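Local structure of 16S rRNA aminocarboxypropyltransferase (Vulcanisaeta distributa, 5APG) at residues L110-I113 / E114-A118; A118-I122 / M123-D127; K126-A129 / M130-L133; G139-F142 / I143-N146. The protein probably transfers the 3-amino-3-carboxypropyl group of S-adenosylmethionine to an N1-methylpseudouridine of 16S rRNA, the last step toward the hypermodified m1acp3-pseudouridine. All coordinates share one frame; numbering follows the deposited sequence.

Interaction 1 (L110-I113 / E114-A118). With EEM ([(3S)-3-amino-4-hydroxy-4-oxo-butyl]-[[(2S,3S,4R,5R)-5-(6-aminopurin-9-yl)-3,4-dihydroxy-oxolan-2-yl]methyl]-methyl-selanium), chain D.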
loop_
_atom_site.group_PDB
_atom_site.type_symbol
_atom_site.label_atom_id
_atom_site.label_comp_id
_atom_site.label_asym_id
_atom_site.label_seq_id
_atom_site.Cartn_x
_atom_site.Cartn_y
_atom_site.Cartn_z
ATOM N N LEU A 110 3.695 -5.406 -2.567
ATOM C CA LEU A 110 4.326 -4.932 -1.340
ATOM C C LEU A 110 3.699 -5.532 -0.088
ATOM O O LEU A 110 2.543 -5.950 -0.103
ATOM C CB LEU A 110 4.245 -3.403 -1.257
ATOM C CG LEU A 110 4.707 -2.628 -2.496
ATOM C CD1 LEU A 110 4.596 -1.124 -2.260
ATOM C CD2 LEU A 110 6.137 -3.012 -2.875
ATOM N N SER A 111 4.468 -5.562 0.997
ATOM C CA SER A 111 3.908 -5.887 2.302
ATOM C C SER A 111 3.000 -4.747 2.742
ATOM O O SER A 111 3.083 -3.637 2.212
ATOM C CB SER A 111 5.011 -6.120 3.338
ATOM O OG SER A 111 5.696 -4.912 3.650
ATOM N N THR A 112 2.124 -5.022 3.700
ATOM C CA THR A 112 1.216 -4.000 4.193
ATOM C C THR A 112 2.002 -2.807 4.750
ATOM O O THR A 112 1.649 -1.655 4.500
ATOM C CB THR A 112 0.267 -4.571 5.262
ATOM O OG1 THR A 112 -0.556 -5.583 4.666
ATOM C CG2 THR A 112 -0.633 -3.473 5.837
ATOM N N ILE A 113 3.090 -3.075 5.471
ATOM C CA ILE A 113 3.841 -1.981 6.082
ATOM C C ILE A 113 4.569 -1.145 5.024
ATOM O O ILE A 113 4.666 0.076 5.155
ATOM C CB ILE A 113 4.852 -2.493 7.160
ATOM C CG1 ILE A 113 5.439 -1.316 7.932
ATOM C CG2 ILE A 113 5.976 -3.336 6.550
ATOM C CD1 ILE A 113 6.141 -1.704 9.236
ATOM N N GLU A 114 5.055 -1.785 3.963
ATOM C CA GLU A 114 5.703 -1.056 2.874
ATOM C C GLU A 114 4.685 -0.188 2.144
ATOM O O GLU A 114 4.983 0.930 1.720
ATOM C CB GLU A 114 6.371 -2.019 1.887
ATOM C CG GLU A 114 7.690 -2.620 2.379
ATOM C CD GLU A 114 8.112 -3.825 1.557
ATOM O OE1 GLU A 114 7.323 -4.788 1.478
ATOM O OE2 GLU A 114 9.219 -3.809 0.979
ATOM N N ALA A 115 3.479 -0.715 1.991
ATOM C CA ALA A 115 2.423 0.029 1.325
ATOM C C ALA A 115 2.016 1.259 2.119
ATOM O O ALA A 115 1.817 2.333 1.551
ATOM C CB ALA A 115 1.237 -0.848 1.094
ATOM N N VAL A 116 1.875 1.093 3.431
ATOM C CA VAL A 116 1.557 2.217 4.304
ATOM C C VAL A 116 2.651 3.277 4.202
ATOM O O VAL A 116 2.367 4.461 4.034
ATOM C CB VAL A 116 1.388 1.763 5.773
ATOM C CG1 VAL A 116 1.367 2.963 6.720
ATOM C CG2 VAL A 116 0.111 0.929 5.925
ATOM N N ALA A 117 3.905 2.848 4.280
ATOM C CA ALA A 117 5.026 3.784 4.217
ATOM C C ALA A 117 5.097 4.497 2.868
ATOM O O ALA A 117 5.340 5.702 2.810
ATOM C CB ALA A 117 6.322 3.061 4.494
ATOM N N ALA A 118 4.900 3.749 1.783
ATOM C CA ALA A 118 4.876 4.346 0.449
ATOM C C ALA A 118 3.784 5.409 0.333
ATOM O O ALA A 118 4.018 6.503 -0.190
ATOM C CB ALA A 118 4.682 3.270 -0.616
HETATM C C2 EEM D . -2.001 -0.707 -3.284
HETATM N N3 EEM D . -1.988 -1.286 -2.122
HETATM C C4 EEM D . -1.046 -2.165 -1.830
HETATM C "C1'" EEM D . -1.475 -2.869 0.553
HETATM C "C2'" EEM D . -2.881 -3.458 0.281
HETATM C "C3'" EEM D . -2.691 -4.805 0.561
HETATM C "C4'" EEM D . -1.810 -4.948 1.566
HETATM C "C5'" EEM D . -0.870 -6.087 1.417
HETATM O O EEM D . 2.446 -7.462 5.154
HETATM C C EEM D . 2.148 -8.622 5.225
HETATM O OXT EEM D . 2.252 -9.224 6.279
HETATM C CA EEM D . 1.592 -9.345 4.018
HETATM N N EEM D . 1.516 -10.744 4.331
HETATM C CB EEM D . 0.222 -8.737 3.754
HETATM C CG EEM D . -0.362 -9.067 2.396
HETATM SE SE EEM D . -1.762 -7.757 1.896
HETATM C CE EEM D . -2.671 -8.327 0.283
HETATM O "O4'" EEM D . -0.884 -3.654 1.355
HETATM O "O3'" EEM D . -3.970 -5.536 0.714
HETATM O "O2'" EEM D . -3.664 -2.873 1.328
HETATM N N9 EEM D . -0.764 -2.915 -0.755
HETATM C C8 EEM D . 0.313 -3.611 -1.062
HETATM N N7 EEM D . 0.723 -3.355 -2.283
HETATM C C5 EEM D . -0.107 -2.435 -2.806
HETATM N N1 EEM D . -1.133 -0.929 -4.249
HETATM C C6 EEM D . -0.169 -1.782 -4.069
HETATM N N6 EEM D . 0.766 -2.055 -5.087
#
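Glu-114 OE1 is gripped twice by Ser-111, from opposite faces of the carboxylate plane and on its anti side: Ser-111 OG donates to it at 2.7 Å and Ser-111 N at 3.0 Å. In return Glu-114 N gives its hydrogen to Ser-111 OG at 3.2 Å, which closes a capping box at the N-terminus of helix 112-122. Ser-111 OG can serve both bonds because it sits between its own N and carbonyl carbon (chi1 69°), turned to the first turn of the helix. Asn-100 ND2 adds a further bond to OE1 and the amide of Ala-99 takes OE2, so the buried carboxylate is well supplied with donors. Thr-112 N, in the first turn, donates to the carboxylate atom O of EEM, the bound selenium analogue of S-adenosylmethionine, at 2.9 Å, nearly straight at 162°. Ala-115 CB lies 3.4 Å from EEM N9, one turn further on, and Leu-110 CB meets EEM N7 at 3.7 Å. Thr-112 OG1 is tied to Asp-70. With an alanine at position 114 the Ser-111 hydroxyl and amide, Asn-100 ND2 and the Ala-99 amide would probably lose the buried carboxylate that accepts from them all. The positive end of the helix dipole and the surrounding donors are likely to favour the ionised form of Glu-114.

Interaction 2 (A118-I122 / M123-D127)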
loop_
_atom_site.group_PDB
_atom_site.type_symbol
_atom_site.label_atom_id
_atom_site.label_comp_id
_atom_site.label_asym_id
_atom_site.label_seq_id
_atom_site.Cartn_x
_atom_site.Cartn_y
_atom_site.Cartn_z
ATOM N N ALA A 118 4.900 3.749 1.783
ATOM C CA ALA A 118 4.876 4.346 0.449
ATOM C C ALA A 118 3.784 5.409 0.333
ATOM O O ALA A 118 4.018 6.503 -0.190
ATOM C CB ALA A 118 4.682 3.270 -0.616
ATOM N N ALA A 119 2.589 5.085 0.820
ATOM C CA ALA A 119 1.474 6.020 0.777
ATOM C C ALA A 119 1.810 7.290 1.554
ATOM O O ALA A 119 1.586 8.402 1.074
ATOM C CB ALA A 119 0.206 5.374 1.330
ATOM N N LEU A 120 2.343 7.112 2.759
ATOM C CA LEU A 120 2.767 8.237 3.592
ATOM C C LEU A 120 3.803 9.108 2.883
ATOM O O LEU A 120 3.684 10.336 2.845
ATOM C CB LEU A 120 3.342 7.732 4.919
ATOM C CG LEU A 120 2.353 7.127 5.919
ATOM C CD1 LEU A 120 3.087 6.543 7.128
ATOM C CD2 LEU A 120 1.335 8.165 6.356
ATOM N N TYR A 121 4.827 8.466 2.332
ATOM C CA TYR A 121 5.896 9.182 1.642
ATOM C C TYR A 121 5.343 10.025 0.489
ATOM O O TYR A 121 5.637 11.217 0.378
ATOM C CB TYR A 121 6.942 8.194 1.120
ATOM C CG TYR A 121 8.235 8.843 0.672
ATOM C CD1 TYR A 121 8.329 9.480 -0.561
ATOM C CD2 TYR A 121 9.363 8.820 1.485
ATOM C CE1 TYR A 121 9.511 10.075 -0.971
ATOM C CE2 TYR A 121 10.550 9.413 1.084
ATOM C CZ TYR A 121 10.617 10.037 -0.143
ATOM O OH TYR A 121 11.792 10.627 -0.547
ATOM N N ILE A 122 4.529 9.399 -0.355
ATOM C CA ILE A 122 3.968 10.061 -1.533
ATOM C C ILE A 122 3.116 11.266 -1.138
ATOM O O ILE A 122 3.105 12.287 -1.827
ATOM C CB ILE A 122 3.137 9.062 -2.372
ATOM C CG1 ILE A 122 4.068 8.075 -3.077
ATOM C CG2 ILE A 122 2.271 9.783 -3.412
ATOM C CD1 ILE A 122 3.411 6.754 -3.405
HETATM N N MSE A 123 2.434 11.161 -0.003
HETATM C CA MSE A 123 1.556 12.232 0.443
HETATM C C MSE A 123 2.273 13.256 1.329
HETATM O O MSE A 123 1.641 14.109 1.946
HETATM C CB MSE A 123 0.347 11.640 1.168
HETATM C CG MSE A 123 -0.526 10.784 0.255
HETATM SE SE MSE A 123 -2.207 10.235 1.078
HETATM C CE MSE A 123 -1.503 9.158 2.532
ATOM N N GLY A 124 3.598 13.171 1.386
ATOM C CA GLY A 124 4.381 14.189 2.064
ATOM C C GLY A 124 4.703 13.902 3.520
ATOM O O GLY A 124 5.262 14.753 4.209
ATOM N N PHE A 125 4.348 12.714 3.996
ATOM C CA PHE A 125 4.678 12.325 5.366
ATOM C C PHE A 125 5.941 11.469 5.377
ATOM O O PHE A 125 5.915 10.311 5.790
ATOM C CB PHE A 125 3.512 11.572 6.015
ATOM C CG PHE A 125 2.221 12.344 6.025
ATOM C CD1 PHE A 125 1.962 13.276 7.018
ATOM C CD2 PHE A 125 1.264 12.132 5.046
ATOM C CE1 PHE A 125 0.775 13.986 7.030
ATOM C CE2 PHE A 125 0.075 12.837 5.050
ATOM C CZ PHE A 125 -0.171 13.767 6.043
ATOM N N LYS A 126 7.048 12.046 4.922
ATOM C CA LYS A 126 8.302 11.308 4.781
ATOM C C LYS A 126 8.885 10.846 6.115
ATOM O O LYS A 126 9.388 9.727 6.218
ATOM C CB LYS A 126 9.330 12.160 4.037
ATOM C CG LYS A 126 8.941 12.439 2.597
ATOM C CD LYS A 126 9.973 13.296 1.881
ATOM C CE LYS A 126 9.702 13.316 0.380
ATOM N NZ LYS A 126 10.366 14.455 -0.307
ATOM N N ASP A 127 8.818 11.697 7.133
ATOM C CA ASP A 127 9.365 11.337 8.440
ATOM C C ASP A 127 8.573 10.180 9.040
ATOM O O ASP A 127 9.148 9.229 9.569
ATOM C CB ASP A 127 9.347 12.534 9.388
ATOM C CG ASP A 127 10.345 13.605 8.995
ATOM O OD1 ASP A 127 11.235 13.322 8.167
ATOM O OD2 ASP A 127 10.243 14.729 9.522
HETATM O O HOH W 1 11.839 12.471 -2.364
#
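Helix 112-122 ends where Leu-120 O takes Phe-125 N at 2.7 Å and Tyr-121 O takes Gly-124 N at 3.0 Å, the latter donor standing well above the carbonyl plane. Gly-124 has a positive phi of 93°, at which a CB would collide with the carbonyl oxygen of Met-123. The turn swings Lys-126 back over Tyr-121. The extended Lys-126 chain runs across one face of the phenol ring: Lys-126 CG stands 3.8 Å from the ring centroid in a CH-pi contact, and Lys-126 CE comes to 3.4 Å from Tyr-121 CZ. Tyr-121 CG, anti to the backbone N (chi1 -167°), directs the ring to that side, and a water joins the two polar ends, 2.6 Å from Tyr-121 OH and accepting from Lys-126 NZ. On another side of the turn Leu-120 CB packs on Phe-125 CB at 4.0 Å, the two side chains crossing at about a right angle. The selenomethionine Met-123 bends at its third torsion and lays CE 4.3 Å from Ala-119 CB. The pair of backbone bonds with glycine at C-prime is a Schellman motif, here turning the chain from helix 112-122 into helix 126-133.

Interaction 3 (K126-A129 / M130-L133)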
loop_
_atom_site.group_PDB
_atom_site.type_symbol
_atom_site.label_atom_id
_atom_site.label_comp_id
_atom_site.label_asym_id
_atom_site.label_seq_id
_atom_site.Cartn_x
_atom_site.Cartn_y
_atom_site.Cartn_z
ATOM N N LYS A 126 7.048 12.046 4.922
ATOM C CA LYS A 126 8.302 11.308 4.781
ATOM C C LYS A 126 8.885 10.846 6.115
ATOM O O LYS A 126 9.388 9.727 6.218
ATOM C CB LYS A 126 9.330 12.160 4.037
ATOM C CG LYS A 126 8.941 12.439 2.597
ATOM C CD LYS A 126 9.973 13.296 1.881
ATOM C CE LYS A 126 9.702 13.316 0.380
ATOM N NZ LYS A 126 10.366 14.455 -0.307
ATOM N N ASP A 127 8.818 11.697 7.133
ATOM C CA ASP A 127 9.365 11.337 8.440
ATOM C C ASP A 127 8.573 10.180 9.040
ATOM O O ASP A 127 9.148 9.229 9.569
ATOM C CB ASP A 127 9.347 12.534 9.388
ATOM C CG ASP A 127 10.345 13.605 8.995
ATOM O OD1 ASP A 127 11.235 13.322 8.167
ATOM O OD2 ASP A 127 10.243 14.729 9.522
ATOM N N GLU A 128 7.253 10.273 8.948
ATOM C CA GLU A 128 6.371 9.211 9.410
ATOM C C GLU A 128 6.609 7.906 8.654
ATOM O O GLU A 128 6.590 6.827 9.244
ATOM C CB GLU A 128 4.908 9.638 9.268
ATOM C CG GLU A 128 4.498 10.757 10.224
ATOM C CD GLU A 128 4.871 12.144 9.722
ATOM O OE1 GLU A 128 5.482 12.253 8.636
ATOM O OE2 GLU A 128 4.542 13.130 10.417
ATOM N N ALA A 129 6.827 8.005 7.349
ATOM C CA ALA A 129 7.091 6.820 6.541
ATOM C C ALA A 129 8.336 6.091 7.040
ATOM O O ALA A 129 8.371 4.859 7.089
ATOM C CB ALA A 129 7.246 7.196 5.079
HETATM N N MSE A 130 9.356 6.858 7.415
HETATM C CA MSE A 130 10.602 6.278 7.910
HETATM C C MSE A 130 10.431 5.672 9.305
HETATM O O MSE A 130 10.984 4.614 9.599
HETATM C CB MSE A 130 11.716 7.331 7.927
HETATM C CG MSE A 130 13.067 6.778 8.389
HETATM SE SE MSE A 130 13.684 5.386 7.154
HETATM C CE MSE A 130 14.012 6.520 5.606
ATOM N N GLU A 131 9.680 6.351 10.168
ATOM C CA GLU A 131 9.391 5.831 11.506
ATOM C C GLU A 131 8.692 4.478 11.427
ATOM O O GLU A 131 8.970 3.568 12.207
ATOM C CB GLU A 131 8.529 6.821 12.295
ATOM C CG GLU A 131 9.244 8.108 12.647
ATOM C CD GLU A 131 8.297 9.201 13.108
ATOM O OE1 GLU A 131 7.073 8.952 13.183
ATOM O OE2 GLU A 131 8.783 10.310 13.392
ATOM N N VAL A 132 7.779 4.362 10.470
ATOM C CA VAL A 132 7.071 3.116 10.205
ATOM C C VAL A 132 8.025 2.023 9.697
ATOM O O VAL A 132 8.032 0.905 10.211
ATOM C CB VAL A 132 5.935 3.350 9.178
ATOM C CG1 VAL A 132 5.526 2.060 8.518
ATOM C CG2 VAL A 132 4.742 4.025 9.842
ATOM N N LEU A 133 8.839 2.356 8.701
ATOM C CA LEU A 133 9.745 1.380 8.093
ATOM C C LEU A 133 10.819 0.882 9.058
ATOM O O LEU A 133 11.282 -0.254 8.955
ATOM C CB LEU A 133 10.412 1.980 6.855
ATOM C CG LEU A 133 9.490 2.146 5.647
ATOM C CD1 LEU A 133 10.172 2.975 4.565
ATOM C CD2 LEU A 133 9.058 0.789 5.105
#
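Leu-133 folds back over the preceding turn at Ala-129, its CG 3.3 Å from Ala-129 O, on the buried side of helix 126-133. Val-132 does the same beside it, its CG2 lying 3.4 Å from Glu-128 O because that methyl is anti to the carbonyl carbon, next to the backbone N. Ala-129 itself, with nothing beyond CB, lets helix 112-122 come close: Leu-120 and Tyr-121 touch it, Ile-113 meets Val-132 and Ala-117 meets Leu-133. Four consecutive i to i+4 backbone bonds, from Met-130 N to Lys-126 O at 3.1 Å through to Leu-133 N to Ala-129 O at 3.0 Å, make this a regular alpha-helix of two turns, amphipathic and packed as the second member of the hairpin it forms with helix 112-122. At the partly exposed border the selenomethionine Met-130, bent at its second and third torsions, carries its end toward Pro-140 and Ile-143. The other side is looser and acidic. Glu-131 stretches back along the helix, CG 3.3 Å from Asp-127 O, so that its carboxylate hangs beside the backbone of the turn before, OE1 3.8 Å from Glu-128 CA. Its OE2 remains 6.1 Å from Asp-127 OD2, and these like charges are likely to repel mildly. Glu-128 curls away and is bonded by the chain's first amino group, Met-1 N, which probably offsets its charge.

Interaction 4 (G139-F142 / I143-N146)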
loop_
_atom_site.group_PDB
_atom_site.type_symbol
_atom_site.label_atom_id
_atom_site.label_comp_id
_atom_site.label_asym_id
_atom_site.label_seq_id
_atom_site.Cartn_x
_atom_site.Cartn_y
_atom_site.Cartn_z
ATOM N N GLY A 139 13.437 -2.391 6.514
ATOM C CA GLY A 139 12.483 -1.335 6.201
ATOM C C GLY A 139 13.017 -0.103 5.484
ATOM O O GLY A 139 12.525 0.249 4.412
ATOM N N PRO A 140 14.010 0.579 6.075
ATOM C CA PRO A 140 14.541 1.801 5.457
ATOM C C PRO A 140 15.055 1.581 4.032
ATOM O O PRO A 140 14.983 2.502 3.213
ATOM C CB PRO A 140 15.685 2.191 6.398
ATOM C CG PRO A 140 15.232 1.685 7.731
ATOM C CD PRO A 140 14.576 0.360 7.418
ATOM N N ASN A 141 15.538 0.376 3.740
ATOM C CA ASN A 141 16.034 0.056 2.403
ATOM C C ASN A 141 14.948 0.155 1.325
ATOM O O ASN A 141 15.257 0.300 0.145
ATOM C CB ASN A 141 16.645 -1.345 2.381
ATOM C CG ASN A 141 17.525 -1.573 1.162
ATOM O OD1 ASN A 141 18.311 -0.706 0.778
ATOM N ND2 ASN A 141 17.392 -2.742 0.545
ATOM N N PHE A 142 13.685 0.069 1.734
ATOM C CA PHE A 142 12.567 0.239 0.806
ATOM C C PHE A 142 12.614 1.604 0.134
ATOM O O PHE A 142 12.378 1.724 -1.067
ATOM C CB PHE A 142 11.231 0.062 1.527
ATOM C CG PHE A 142 10.035 0.304 0.651
ATOM C CD1 PHE A 142 9.680 -0.610 -0.326
ATOM C CD2 PHE A 142 9.265 1.447 0.805
ATOM C CE1 PHE A 142 8.575 -0.392 -1.136
ATOM C CE2 PHE A 142 8.161 1.673 -0.004
ATOM C CZ PHE A 142 7.817 0.750 -0.973
ATOM N N ILE A 143 12.921 2.635 0.914
ATOM C CA ILE A 143 13.051 3.976 0.362
ATOM C C ILE A 143 14.332 4.098 -0.464
ATOM O O ILE A 143 14.319 4.684 -1.545
ATOM C CB ILE A 143 13.023 5.043 1.471
ATOM C CG1 ILE A 143 11.619 5.109 2.076
ATOM C CG2 ILE A 143 13.424 6.409 0.924
ATOM C CD1 ILE A 143 11.472 6.118 3.186
ATOM N N ILE A 144 15.425 3.524 0.033
ATOM C CA ILE A 144 16.701 3.553 -0.686
ATOM C C ILE A 144 16.587 2.999 -2.109
ATOM O O ILE A 144 16.970 3.664 -3.075
ATOM C CB ILE A 144 17.789 2.760 0.066
ATOM C CG1 ILE A 144 18.074 3.400 1.430
ATOM C CG2 ILE A 144 19.072 2.670 -0.766
ATOM C CD1 ILE A 144 18.703 4.776 1.339
ATOM N N ILE A 145 16.061 1.786 -2.244
ATOM C CA ILE A 145 16.025 1.145 -3.554
ATOM C C ILE A 145 14.943 1.755 -4.446
ATOM O O ILE A 145 14.977 1.589 -5.660
ATOM C CB ILE A 145 15.810 -0.382 -3.442
ATOM C CG1 ILE A 145 14.423 -0.704 -2.886
ATOM C CG2 ILE A 145 16.900 -1.016 -2.582
ATOM C CD1 ILE A 145 14.058 -2.170 -3.014
ATOM N N ASN A 146 13.996 2.478 -3.852
ATOM C CA ASN A 146 12.949 3.144 -4.632
ATOM C C ASN A 146 13.117 4.657 -4.717
ATOM O O ASN A 146 12.223 5.350 -5.200
ATOM C CB ASN A 146 11.569 2.839 -4.044
ATOM C CG ASN A 146 11.128 1.421 -4.308
ATOM O OD1 ASN A 146 10.842 1.056 -5.447
ATOM N ND2 ASN A 146 11.076 0.609 -3.257
#
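Asn-146 sets ND2 over one face of the Phe-142 ring, 3.3 Å above its plane and toward the rim, the amide tilted 58° to it. The same nitrogen donates to Phe-142 O at 2.8 Å, in the carbonyl plane and close to the plane of its own amide, so one residue supplies both the acceptor and the aromatic face. With chi1 at 177° the Phe-142 ring swings away from its own N and brings CE1 to 3.4 Å from Asn-146 ND2. Asn-146 OD1 takes the amide of Ile-97, fixing the flip of the group. On a different side of the helix Asn-141 meets two isoleucines at about right angles: OD1 rests 3.6 Å from Ile-144 CB, and ND2 3.6 Å from Ile-145 CG2. In the backbone, Ile-145 N to Asn-141 O, 2.9 Å and 171°, is a straight helical bond. Were Phe-142 cut back to an alanine, a gap would probably open among Leu-110, Glu-114 and Ala-118, and Asn-146 ND2 would lose the ring face it covers. The contact belongs to helix 141-153, whose Phe-142 packs against helix 112-122, the helix that starts at the S-adenosylmethionine pocket of this SPOUT-fold enzyme.

How the interactions relate
The four contacts follow one another along the chain, all within the C-terminal domain typical of this ribosome biogenesis family. Interactions 1 and 2 share Ala-118 and cover the start and end of helix 112-122, with centres about 11 Å apart; interactions 2 and 3 share Lys-126 and Asp-127, centres about 8 Å apart, where helix 126-133 begins. Interaction 4 lies on helix 141-153, its centre about 11 Å from those of interactions 1 and 3. The three helices pack together: Ala-129 CB lies 3.3 Å from Ala-117 O, Leu-133 CD1 3.6 Å from Ile-143 CG1, and Tyr-121 CD2 3.8 Å from Ile-143 CD1. Of the four, interaction 1 alone touches EEM; the others join these helices to one another.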